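Local coordinates for protein CSE1 (Thermus thermophilus, PDB 4AN8) that serves as a subunit of the Cascade ribonucleoprotein complex in CRISPR adaptive immunity and probably helps it select foreign DNA, at residues Arg462-Arg473 against Leu486-Leu497. Residues are numbered along the deposited sequence; the frame is centred on the assembly and turned at random.
Sequences RGAALEAWKATR and LAQGEQEFGRLL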
ATOM      1  N   ARG A 462       2.290 -24.481 -17.206  1.00 38.87           N
ATOM      2  CA  ARG A 462       2.977 -25.735 -17.506  1.00 38.87           C
ATOM      3  C   ARG A 462       4.442 -25.660 -17.061  1.00 38.87           C
ATOM      4  O   ARG A 462       4.920 -26.502 -16.293  1.00 38.87           O
ATOM      5  CB  ARG A 462       2.866 -26.045 -19.001  1.00 73.52           C
ATOM      6  CG  ARG A 462       2.852 -27.522 -19.343  1.00 73.52           C
ATOM      7  CD  ARG A 462       2.330 -27.764 -20.756  1.00 73.52           C
ATOM      8  NE  ARG A 462       1.061 -28.498 -20.759  1.00 73.52           N
ATOM      9  CZ  ARG A 462      -0.057 -28.078 -21.352  1.00 73.52           C
ATOM     10  NH1 ARG A 462      -0.077 -26.923 -22.005  1.00 73.52           N
ATOM     11  NH2 ARG A 462      -1.159 -28.818 -21.299  1.00 73.52           N
ATOM     12  N   GLY A 463       5.140 -24.625 -17.517  1.00 38.78           N
ATOM     13  CA  GLY A 463       6.543 -24.452 -17.199  1.00 38.78           C
ATOM     14  C   GLY A 463       6.769 -24.290 -15.716  1.00 38.78           C
ATOM     15  O   GLY A 463       7.757 -24.797 -15.166  1.00 38.78           O
ATOM     16  N   ALA A 464       5.866 -23.571 -15.050  1.00 32.20           N
ATOM     17  CA  ALA A 464       5.995 -23.387 -13.612  1.00 32.20           C
ATOM     18  C   ALA A 464       5.902 -24.737 -12.914  1.00 32.20           C
ATOM     19  O   ALA A 464       6.738 -25.070 -12.074  1.00 32.20           O
ATOM     20  CB  ALA A 464       4.916 -22.427 -13.087  1.00 38.63           C
ATOM     21  N   ALA A 465       4.864 -25.501 -13.251  1.00 27.31           N
ATOM     22  CA  ALA A 465       4.665 -26.832 -12.670  1.00 27.31           C
ATOM     23  C   ALA A 465       5.843 -27.789 -12.982  1.00 27.31           C
ATOM     24  O   ALA A 465       6.411 -28.397 -12.066  1.00 27.31           O
ATOM     25  CB  ALA A 465       3.334 -27.430 -13.139  1.00 23.91           C
ATOM     26  N   LEU A 466       6.205 -27.889 -14.262  1.00 42.52           N
ATOM     27  CA  LEU A 466       7.345 -28.702 -14.721  1.00 42.52           C
ATOM     28  C   LEU A 466       8.643 -28.339 -14.028  1.00 42.52           C
ATOM     29  O   LEU A 466       9.360 -29.207 -13.550  1.00 42.52           O
ATOM     30  CB  LEU A 466       7.549 -28.556 -16.228  1.00 44.41           C
ATOM     31  CG  LEU A 466       6.627 -29.381 -17.115  1.00 44.41           C
ATOM     32  CD1 LEU A 466       6.702 -28.910 -18.561  1.00 44.41           C
ATOM     33  CD2 LEU A 466       6.973 -30.846 -17.001  1.00 44.41           C
ATOM     34  N   GLU A 467       8.942 -27.049 -13.979  1.00 45.02           N
ATOM     35  CA  GLU A 467      10.127 -26.566 -13.286  1.00 45.02           C
ATOM     36  C   GLU A 467      10.108 -26.919 -11.799  1.00 45.02           C
ATOM     37  O   GLU A 467      11.141 -27.215 -11.213  1.00 45.02           O
ATOM     38  CB  GLU A 467      10.248 -25.051 -13.472  1.00 98.56           C
ATOM     39  CG  GLU A 467      11.535 -24.446 -12.947  1.00 98.56           C
ATOM     40  CD  GLU A 467      11.734 -23.012 -13.409  1.00 98.56           C
ATOM     41  OE1 GLU A 467      10.776 -22.211 -13.322  1.00 98.56           O
ATOM     42  OE2 GLU A 467      12.850 -22.688 -13.871  1.00 98.56           O
ATOM     43  N   ALA A 468       8.934 -26.883 -11.178  1.00 35.17           N
ATOM     44  CA  ALA A 468       8.859 -27.111  -9.736  1.00 35.17           C
ATOM     45  C   ALA A 468       8.935 -28.597  -9.394  1.00 35.17           C
ATOM     46  O   ALA A 468       9.501 -28.988  -8.372  1.00 35.17           O
ATOM     47  CB  ALA A 468       7.586 -26.491  -9.153  1.00 26.91           C
ATOM     48  N   TRP A 469       8.346 -29.425 -10.245  1.00 38.57           N
ATOM     49  CA  TRP A 469       8.392 -30.857 -10.021  1.00 38.57           C
ATOM     50  C   TRP A 469       9.823 -31.380 -10.284  1.00 38.57           C
ATOM     51  O   TRP A 469      10.364 -32.170  -9.494  1.00 38.57           O
ATOM     52  CB  TRP A 469       7.333 -31.580 -10.866  1.00 33.32           C
ATOM     53  CG  TRP A 469       7.457 -33.065 -10.797  1.00 33.32           C
ATOM     54  CD1 TRP A 469       7.827 -33.904 -11.812  1.00 33.32           C
ATOM     55  CD2 TRP A 469       7.250 -33.888  -9.645  1.00 33.32           C
ATOM     56  NE1 TRP A 469       7.856 -35.196 -11.360  1.00 33.32           N
ATOM     57  CE2 TRP A 469       7.506 -35.216 -10.034  1.00 33.32           C
ATOM     58  CE3 TRP A 469       6.867 -33.633  -8.323  1.00 33.32           C
ATOM     59  CZ2 TRP A 469       7.397 -36.284  -9.153  1.00 33.32           C
ATOM     60  CZ3 TRP A 469       6.766 -34.701  -7.443  1.00 33.32           C
ATOM     61  CH2 TRP A 469       7.030 -36.012  -7.866  1.00 33.32           C
ATOM     62  N   LYS A 470      10.441 -30.900 -11.364  1.00 46.57           N
ATOM     63  CA  LYS A 470      11.845 -31.198 -11.621  1.00 46.57           C
ATOM     64  C   LYS A 470      12.685 -30.987 -10.370  1.00 46.57           C
ATOM     65  O   LYS A 470      13.510 -31.827 -10.018  1.00 46.57           O
ATOM     66  CB  LYS A 470      12.397 -30.352 -12.770  1.00 76.19           C
ATOM     67  CG  LYS A 470      13.884 -30.561 -13.027  1.00 76.19           C
ATOM     68  CD  LYS A 470      14.356 -29.761 -14.235  1.00 76.19           C
ATOM     69  CE  LYS A 470      15.879 -29.664 -14.306  1.00 76.19           C
ATOM     70  NZ  LYS A 470      16.536 -30.977 -14.569  1.00 76.19           N
ATOM     71  N   ALA A 471      12.458 -29.873  -9.682  1.00 44.04           N
ATOM     72  CA  ALA A 471      13.242 -29.546  -8.497  1.00 44.04           C
ATOM     73  C   ALA A 471      12.934 -30.475  -7.337  1.00 44.04           C
ATOM     74  O   ALA A 471      13.782 -30.723  -6.483  1.00 44.04           O
ATOM     75  CB  ALA A 471      13.020 -28.086  -8.096  1.00 29.08           C
ATOM     76  N   THR A 472      11.711 -30.986  -7.300  1.00 28.67           N
ATOM     77  CA  THR A 472      11.296 -31.910  -6.237  1.00 28.67           C
ATOM     78  C   THR A 472      11.848 -33.317  -6.508  1.00 28.67           C
ATOM     79  O   THR A 472      12.224 -34.019  -5.577  1.00 28.67           O
ATOM     80  CB  THR A 472       9.755 -31.963  -6.117  1.00 38.87           C
ATOM     81  OG1 THR A 472       9.254 -30.635  -5.909  1.00 38.87           O
ATOM     82  CG2 THR A 472       9.325 -32.844  -4.965  1.00 38.87           C
ATOM     83  N   ARG A 473      11.876 -33.717  -7.781  1.00 32.31           N
ATOM     84  CA  ARG A 473      12.541 -34.956  -8.198  1.00 32.31           C
ATOM     85  C   ARG A 473      13.980 -34.945  -7.706  1.00 32.31           C
ATOM     86  O   ARG A 473      14.422 -35.860  -7.006  1.00 32.31           O
ATOM     87  CB  ARG A 473      12.550 -35.090  -9.718  1.00 44.34           C
ATOM     88  CG  ARG A 473      11.288 -35.679 -10.303  1.00 44.34           C
ATOM     89  CD  ARG A 473      11.522 -36.154 -11.739  1.00 44.34           C
ATOM     90  NE  ARG A 473      12.511 -37.229 -11.804  1.00 44.34           N
ATOM     91  CZ  ARG A 473      12.211 -38.526 -11.876  1.00 44.34           C
ATOM     92  NH1 ARG A 473      10.939 -38.922 -11.902  1.00 44.34           N
ATOM     93  NH2 ARG A 473      13.181 -39.435 -11.926  1.00 44.34           N
ATOM     94  N   LEU A 486       8.432 -40.825  -4.756  1.00 36.12           N
ATOM     95  CA  LEU A 486       8.786 -40.340  -6.057  1.00 36.12           C
ATOM     96  C   LEU A 486       8.100 -41.045  -7.182  1.00 36.12           C
ATOM     97  O   LEU A 486       7.682 -40.432  -8.114  1.00 36.12           O
ATOM     98  CB  LEU A 486      10.293 -40.385  -6.278  1.00 45.22           C
ATOM     99  CG  LEU A 486      10.763 -39.958  -7.655  1.00 45.22           C
ATOM    100  CD1 LEU A 486      10.198 -40.834  -8.665  1.00 45.22           C
ATOM    101  CD2 LEU A 486      10.466 -38.571  -7.985  1.00 45.22           C
ATOM    102  N   ALA A 487       8.015 -42.370  -7.112  1.00 32.49           N
ATOM    103  CA  ALA A 487       7.363 -43.103  -8.192  1.00 32.49           C
ATOM    104  C   ALA A 487       5.884 -42.728  -8.229  1.00 32.49           C
ATOM    105  O   ALA A 487       5.344 -42.465  -9.293  1.00 32.49           O
ATOM    106  CB  ALA A 487       7.534 -44.596  -8.013  1.00 45.36           C
ATOM    107  N   GLN A 488       5.241 -42.701  -7.061  1.00 40.15           N
ATOM    108  CA  GLN A 488       3.829 -42.330  -6.976  1.00 40.15           C
ATOM    109  C   GLN A 488       3.610 -40.899  -7.454  1.00 40.15           C
ATOM    110  O   GLN A 488       2.702 -40.630  -8.243  1.00 40.15           O
ATOM    111  CB  GLN A 488       3.304 -42.481  -5.549  1.00 88.33           C
ATOM    112  CG  GLN A 488       3.230 -43.911  -5.050  1.00 88.33           C
ATOM    113  CD  GLN A 488       2.756 -43.994  -3.609  1.00 88.33           C
ATOM    114  OE1 GLN A 488       3.115 -44.919  -2.875  1.00 88.33           O
ATOM    115  NE2 GLN A 488       1.946 -43.018  -3.193  1.00 88.33           N
ATOM    116  N   GLY A 489       4.460 -39.991  -6.979  1.00 36.76           N
ATOM    117  CA  GLY A 489       4.343 -38.581  -7.301  1.00 36.76           C
ATOM    118  C   GLY A 489       4.475 -38.277  -8.776  1.00 36.76           C
ATOM    119  O   GLY A 489       3.695 -37.482  -9.321  1.00 36.76           O
ATOM    120  N   GLU A 490       5.460 -38.898  -9.429  1.00 45.09           N
ATOM    121  CA  GLU A 490       5.645 -38.734 -10.872  1.00 45.09           C
ATOM    122  C   GLU A 490       4.371 -39.116 -11.639  1.00 45.09           C
ATOM    123  O   GLU A 490       4.007 -38.464 -12.629  1.00 45.09           O
ATOM    124  CB  GLU A 490       6.843 -39.557 -11.367  1.00 49.34           C
ATOM    125  CG  GLU A 490       7.167 -39.412 -12.857  1.00 49.34           C
ATOM    126  CD  GLU A 490       7.833 -38.082 -13.205  1.00 49.34           C
ATOM    127  OE1 GLU A 490       8.851 -37.715 -12.585  1.00 49.34           O
ATOM    128  OE2 GLU A 490       7.347 -37.397 -14.121  1.00 49.34           O
ATOM    129  N   GLN A 491       3.690 -40.166 -11.181  1.00 47.67           N
ATOM    130  CA  GLN A 491       2.457 -40.604 -11.837  1.00 47.67           C
ATOM    131  C   GLN A 491       1.341 -39.581 -11.632  1.00 47.67           C
ATOM    132  O   GLN A 491       0.671 -39.190 -12.587  1.00 47.67           O
ATOM    133  CB  GLN A 491       2.027 -41.984 -11.340  1.00 90.50           C
ATOM    134  CG  GLN A 491       2.921 -43.104 -11.848  1.00 90.50           C
ATOM    135  CD  GLN A 491       2.481 -44.486 -11.385  1.00 90.50           C
ATOM    136  OE1 GLN A 491       1.412 -44.652 -10.790  1.00 90.50           O
ATOM    137  NE2 GLN A 491       3.311 -45.489 -11.658  1.00 90.50           N
ATOM    138  N   GLU A 492       1.164 -39.146 -10.384  1.00 42.57           N
ATOM    139  CA  GLU A 492       0.159 -38.135 -10.030  1.00 42.57           C
ATOM    140  C   GLU A 492       0.443 -36.826 -10.757  1.00 42.57           C
ATOM    141  O   GLU A 492      -0.460 -36.197 -11.312  1.00 42.57           O
ATOM    142  CB  GLU A 492       0.143 -37.910  -8.517  1.00 71.30           C
ATOM    143  CG  GLU A 492      -1.033 -37.099  -7.997  1.00 71.30           C
ATOM    144  CD  GLU A 492      -1.189 -37.212  -6.481  1.00 71.30           C
ATOM    145  OE1 GLU A 492      -0.389 -37.933  -5.836  1.00 71.30           O
ATOM    146  OE2 GLU A 492      -2.115 -36.584  -5.923  1.00 71.30           O
ATOM    147  N   PHE A 493       1.709 -36.424 -10.765  1.00 44.39           N
ATOM    148  CA  PHE A 493       2.080 -35.206 -11.454  1.00 44.39           C
ATOM    149  C   PHE A 493       1.726 -35.313 -12.922  1.00 44.39           C
ATOM    150  O   PHE A 493       1.411 -34.314 -13.562  1.00 44.39           O
ATOM    151  CB  PHE A 493       3.565 -34.898 -11.296  1.00 37.53           C
ATOM    152  CG  PHE A 493       4.001 -33.686 -12.057  1.00 37.53           C
ATOM    153  CD1 PHE A 493       3.849 -32.419 -11.504  1.00 37.53           C
ATOM    154  CD2 PHE A 493       4.533 -33.802 -13.328  1.00 37.53           C
ATOM    155  CE1 PHE A 493       4.232 -31.298 -12.197  1.00 37.53           C
ATOM    156  CE2 PHE A 493       4.919 -32.679 -14.040  1.00 37.53           C
ATOM    157  CZ  PHE A 493       4.769 -31.418 -13.467  1.00 37.53           C
ATOM    158  N   GLY A 494       1.780 -36.530 -13.456  1.00 47.56           N
ATOM    159  CA  GLY A 494       1.410 -36.763 -14.840  1.00 47.56           C
ATOM    160  C   GLY A 494      -0.066 -36.493 -15.034  1.00 47.56           C
ATOM    161  O   GLY A 494      -0.463 -35.788 -15.958  1.00 47.56           O
ATOM    162  N   ARG A 495      -0.888 -37.058 -14.158  1.00 48.59           N
ATOM    163  CA  ARG A 495      -2.314 -36.749 -14.148  1.00 48.59           C
ATOM    164  C   ARG A 495      -2.567 -35.237 -14.205  1.00 48.59           C
ATOM    165  O   ARG A 495      -3.283 -34.761 -15.088  1.00 48.59           O
ATOM    166  CB  ARG A 495      -2.991 -37.339 -12.909  1.00 83.91           C
ATOM    167  CG  ARG A 495      -3.868 -38.536 -13.198  1.00 83.91           C
ATOM    168  CD  ARG A 495      -4.589 -39.028 -11.952  1.00 83.91           C
ATOM    169  NE  ARG A 495      -3.679 -39.427 -10.876  1.00 83.91           N
ATOM    170  CZ  ARG A 495      -2.968 -40.554 -10.866  1.00 83.91           C
ATOM    171  NH1 ARG A 495      -3.037 -41.402 -11.887  1.00 83.91           N
ATOM    172  NH2 ARG A 495      -2.176 -40.826  -9.835  1.00 83.91           N
ATOM    173  N   LEU A 496      -1.980 -34.489 -13.264  1.00 52.76           N
ATOM    174  CA  LEU A 496      -2.190 -33.042 -13.175  1.00 52.76           C
ATOM    175  C   LEU A 496      -1.921 -32.314 -14.492  1.00 52.76           C
ATOM    176  O   LEU A 496      -2.747 -31.527 -14.951  1.00 52.76           O
ATOM    177  CB  LEU A 496      -1.351 -32.420 -12.053  1.00 47.03           C
ATOM    178  CG  LEU A 496      -1.919 -32.499 -10.635  1.00 47.03           C
ATOM    179  CD1 LEU A 496      -0.962 -31.867  -9.643  1.00 47.03           C
ATOM    180  CD2 LEU A 496      -3.266 -31.824 -10.560  1.00 47.03           C
ATOM    181  N   LEU A 497      -0.766 -32.578 -15.093  1.00 69.72           N
ATOM    182  CA  LEU A 497      -0.387 -31.923 -16.340  1.00 69.72           C
ATOM    183  C   LEU A 497      -1.369 -32.223 -17.461  1.00 69.72           C
ATOM    184  O   LEU A 497      -1.685 -31.351 -18.267  1.00 69.72           O
ATOM    185  CB  LEU A 497       1.018 -32.349 -16.764  1.00 67.29           C
ATOM    186  CG  LEU A 497       2.153 -31.454 -16.280  1.00 67.29           C
ATOM    187  CD1 LEU A 497       2.491 -30.448 -17.343  1.00 67.29           C
ATOM    188  CD2 LEU A 497       1.750 -30.750 -15.001  1.00 67.29           C
TER
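W469 and E490 illustrate how a buried indole can bring its one polar group to a charged partner at the edge of an antiparallel helix pair. W469 NE1 donates to E490 OE1 over 3.0 Å in a nearly straight bond (165°), with the oxygen close to the plane of the indole. The same oxygen takes a second donor, R473 NH1, in a salt bridge whose modelled length, 2.5 Å, is short and says little about its strength. The two nitrogens come from opposite faces of the carboxylate: NE1 from well above its plane, NH1 on the anti side and less tilted. Together they satisfy OE1 and probably restrict the carboxylate's rotation. CG of E490 stands anti to the backbone N, and the bend at chi2 (74°) carries OE1 across to the facing helix. Within helix 453-476, A468 O likewise accepts twice, from T472 OG1 at 3.0 Å and, on its opposite face, from T472 N.

Next to the polar cluster the five-membered ring of W469 and the F493 ring form an offset stack, centroids 4.2 Å apart and planes at 13°, and each residue also lays its CB over the other's ring. On the opposite face R473 CG lies near the indole's edge. W469 is a knob in a hole formed by L486, G489, E490 and F493, with W469 CH2 3.5 Å from G489 C.

Helices 453-476 and 483-499, successive in the chain, form this hairpin within the C-terminal helical bundle. Helix 372-403 lies against it, its L395 touching both W469 and F493, while helix 429-446 packs on A464.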